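Local coordinates for cupin type-2 domain-containing protein (Neisseria meningitidis, PDB 2I45) that is of unknown function but belongs to the cupin superfamily, whose members share a beta-barrel fold and often bind a metal ion, at residues I15-Y18 / W19-E22. Numbering follows the deposited sequence.
Sequences IKEY and WQPE
The carbonyl oxygen of Tyr-18 lies over one face of the Trp-19 indole, at the CG-CD1 side of its five-membered ring: Tyr-18 O is 3.0 Å from Trp-19 CD1 and 3.2 Å from Trp-19 CG. A chi1 of -74° sets Trp-19 CG opposite its carbonyl carbon, near the backbone N, and swings the indole back under the preceding peptide. The same rotation brings the pyrrole edge to the root of the tyrosine, where Tyr-18 CB meets Trp-19 CD1 at 3.8 Å, while the phenol ring departs from the turn. Beyond the turn, Trp-19 donates a weak hydrogen bond from NE1 to Leu-37 O, and its ring meets that of Tyr-40 at a marked tilt.

Glu-17 and Gln-20 run alongside each other in the same direction, their carboxylate and amide planes 29° apart. Their touch is through the stem of the glutamate, since Gln-20 NE2 comes within 3.0 Å of Glu-17 CG, a tight and somewhat doubtful approach for a nitrogen to an aliphatic carbon. The head groups do not pair: Glu-17 OE1 stays 4.1 Å from Gln-20 NE2, too far for a hydrogen bond.

Inside the turn, buried Ile-15 extends its CD1 to 3.6 Å from Gln-20 O. The extended side chain of Glu-22 carries OE1 back toward helix 8-13, where it makes a weak hydrogen bond with His-11; Ile-15 CG2 lies 4.4 Å from Glu-22 OE1. The chain thus doubles back, its two halves running 154° apart, and Glu-22 pairs through its backbone with Leu-33. This U-shaped connection carries the polypeptide from helix 8-13 into strand 22-26, outermost within this chain in the five-stranded antiparallel sheet, part of the cupin beta-barrel.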
ATOM      1  N   ILE B  15     -15.760   0.808  -9.735  1.00 51.30           N
ATOM      2  CA  ILE B  15     -16.209  -0.530  -9.421  1.00 51.31           C
ATOM      3  C   ILE B  15     -17.392  -0.388  -8.473  1.00 51.93           C
ATOM      4  O   ILE B  15     -17.269   0.092  -7.368  1.00 51.77           O
ATOM      5  CB  ILE B  15     -15.040  -1.453  -8.928  1.00 50.82           C
ATOM      6  CG1 ILE B  15     -15.352  -2.111  -7.606  1.00 51.74           C
ATOM      7  CG2 ILE B  15     -13.741  -0.680  -8.721  1.00 49.91           C
ATOM      8  CD1 ILE B  15     -16.172  -3.358  -7.742  1.00 57.48           C
ATOM      9  N   LYS B  16     -18.561  -0.779  -8.950  1.00 53.25           N
ATOM     10  CA  LYS B  16     -19.805  -0.595  -8.190  1.00 54.41           C
ATOM     11  C   LYS B  16     -20.407  -1.962  -7.865  1.00 53.56           C
ATOM     12  O   LYS B  16     -21.580  -2.043  -7.554  1.00 53.75           O
ATOM     13  CB  LYS B  16     -20.807   0.343  -8.948  1.00 54.76           C
ATOM     14  CG  LYS B  16     -21.536   1.398  -8.022  1.00 55.67           C
ATOM     15  CD  LYS B  16     -23.072   1.617  -8.405  1.00 56.36           C
ATOM     16  CE  LYS B  16     -24.075   1.593  -7.186  1.00 55.84           C
ATOM     17  NZ  LYS B  16     -25.018   0.396  -7.073  1.00 51.26           N
ATOM     18  N   GLU B  17     -19.575  -3.017  -7.946  1.00 53.48           N
ATOM     19  CA  GLU B  17     -19.941  -4.434  -7.651  1.00 53.40           C
ATOM     20  C   GLU B  17     -19.231  -4.916  -6.400  1.00 52.65           C
ATOM     21  O   GLU B  17     -18.335  -4.246  -5.919  1.00 53.52           O
ATOM     22  CB  GLU B  17     -19.582  -5.376  -8.822  1.00 53.96           C
ATOM     23  CG  GLU B  17     -20.687  -5.564  -9.868  1.00 55.01           C
ATOM     24  CD  GLU B  17     -22.091  -5.614  -9.253  1.00 60.37           C
ATOM     25  OE1 GLU B  17     -22.338  -6.359  -8.252  1.00 62.32           O
ATOM     26  OE2 GLU B  17     -22.967  -4.890  -9.780  1.00 61.97           O
ATOM     27  N   TYR B  18     -19.567  -6.072  -5.859  1.00 51.19           N
ATOM     28  CA  TYR B  18     -19.134  -6.264  -4.509  1.00 49.99           C
ATOM     29  C   TYR B  18     -18.139  -7.255  -4.115  1.00 50.91           C
ATOM     30  O   TYR B  18     -17.510  -7.064  -3.109  1.00 51.38           O
ATOM     31  CB  TYR B  18     -20.277  -6.372  -3.537  1.00 49.82           C
ATOM     32  CG  TYR B  18     -20.408  -5.128  -2.726  1.00 46.72           C
ATOM     33  CD1 TYR B  18     -21.512  -4.295  -2.876  1.00 47.39           C
ATOM     34  CD2 TYR B  18     -19.433  -4.762  -1.865  1.00 43.41           C
ATOM     35  CE1 TYR B  18     -21.662  -3.140  -2.152  1.00 46.69           C
ATOM     36  CE2 TYR B  18     -19.575  -3.600  -1.118  1.00 47.40           C
ATOM     37  CZ  TYR B  18     -20.696  -2.809  -1.274  1.00 46.47           C
ATOM     38  OH  TYR B  18     -20.836  -1.680  -0.563  1.00 47.20           O
ATOM     39  N   TRP B  19     -18.009  -8.368  -4.776  1.00 51.28           N
ATOM     40  CA  TRP B  19     -16.863  -9.160  -4.369  1.00 51.42           C
ATOM     41  C   TRP B  19     -16.230  -9.365  -5.684  1.00 52.66           C
ATOM     42  O   TRP B  19     -15.961 -10.489  -6.095  1.00 52.79           O
ATOM     43  CB  TRP B  19     -17.265 -10.439  -3.598  1.00 50.12           C
ATOM     44  CG  TRP B  19     -17.717 -10.099  -2.176  1.00 49.40           C
ATOM     45  CD1 TRP B  19     -18.888  -9.407  -1.800  1.00 48.94           C
ATOM     46  CD2 TRP B  19     -17.010 -10.361  -0.959  1.00 45.07           C
ATOM     47  NE1 TRP B  19     -18.921  -9.246  -0.425  1.00 48.55           N
ATOM     48  CE2 TRP B  19     -17.797  -9.819   0.118  1.00 45.84           C
ATOM     49  CE3 TRP B  19     -15.812 -10.987  -0.668  1.00 43.52           C
ATOM     50  CZ2 TRP B  19     -17.413  -9.910   1.451  1.00 46.29           C
ATOM     51  CZ3 TRP B  19     -15.409 -11.056   0.664  1.00 48.12           C
ATOM     52  CH2 TRP B  19     -16.214 -10.514   1.717  1.00 48.11           C
ATOM     53  N   GLN B  20     -16.058  -8.236  -6.383  1.00 53.83           N
ATOM     54  CA  GLN B  20     -15.548  -8.272  -7.757  1.00 54.22           C
ATOM     55  C   GLN B  20     -14.271  -7.477  -7.973  1.00 54.28           C
ATOM     56  O   GLN B  20     -14.281  -6.344  -8.415  1.00 54.16           O
ATOM     57  CB  GLN B  20     -16.659  -8.024  -8.754  1.00 53.80           C
ATOM     58  CG  GLN B  20     -17.390  -9.309  -8.942  1.00 55.10           C
ATOM     59  CD  GLN B  20     -18.835  -9.139  -9.355  1.00 59.88           C
ATOM     60  OE1 GLN B  20     -19.701  -9.960  -8.994  1.00 60.43           O
ATOM     61  NE2 GLN B  20     -19.111  -8.097 -10.136  1.00 62.02           N
ATOM     62  N   PRO B  21     -13.135  -8.116  -7.655  1.00 55.52           N
ATOM     63  CA  PRO B  21     -11.855  -7.436  -7.684  1.00 55.55           C
ATOM     64  C   PRO B  21     -11.572  -6.987  -9.084  1.00 55.73           C
ATOM     65  O   PRO B  21     -11.819  -7.747 -10.013  1.00 55.80           O
ATOM     66  CB  PRO B  21     -10.864  -8.551  -7.298  1.00 55.57           C
ATOM     67  CG  PRO B  21     -11.561  -9.826  -7.686  1.00 55.24           C
ATOM     68  CD  PRO B  21     -12.980  -9.548  -7.308  1.00 54.98           C
ATOM     69  N   GLU B  22     -11.120  -5.753  -9.234  1.00 56.12           N
ATOM     70  CA  GLU B  22     -10.384  -5.353 -10.408  1.00 57.23           C
ATOM     71  C   GLU B  22      -8.911  -5.598 -10.056  1.00 57.31           C
ATOM     72  O   GLU B  22      -8.493  -5.366  -8.920  1.00 58.82           O
ATOM     73  CB  GLU B  22     -10.638  -3.880 -10.730  1.00 57.22           C
ATOM     74  CG  GLU B  22      -9.968  -3.384 -12.039  1.00 59.51           C
ATOM     75  CD  GLU B  22     -10.073  -1.861 -12.346  1.00 59.62           C
ATOM     76  OE1 GLU B  22     -10.231  -0.961 -11.435  1.00 60.24           O
ATOM     77  OE2 GLU B  22      -9.978  -1.594 -13.571  1.00 63.70           O
TER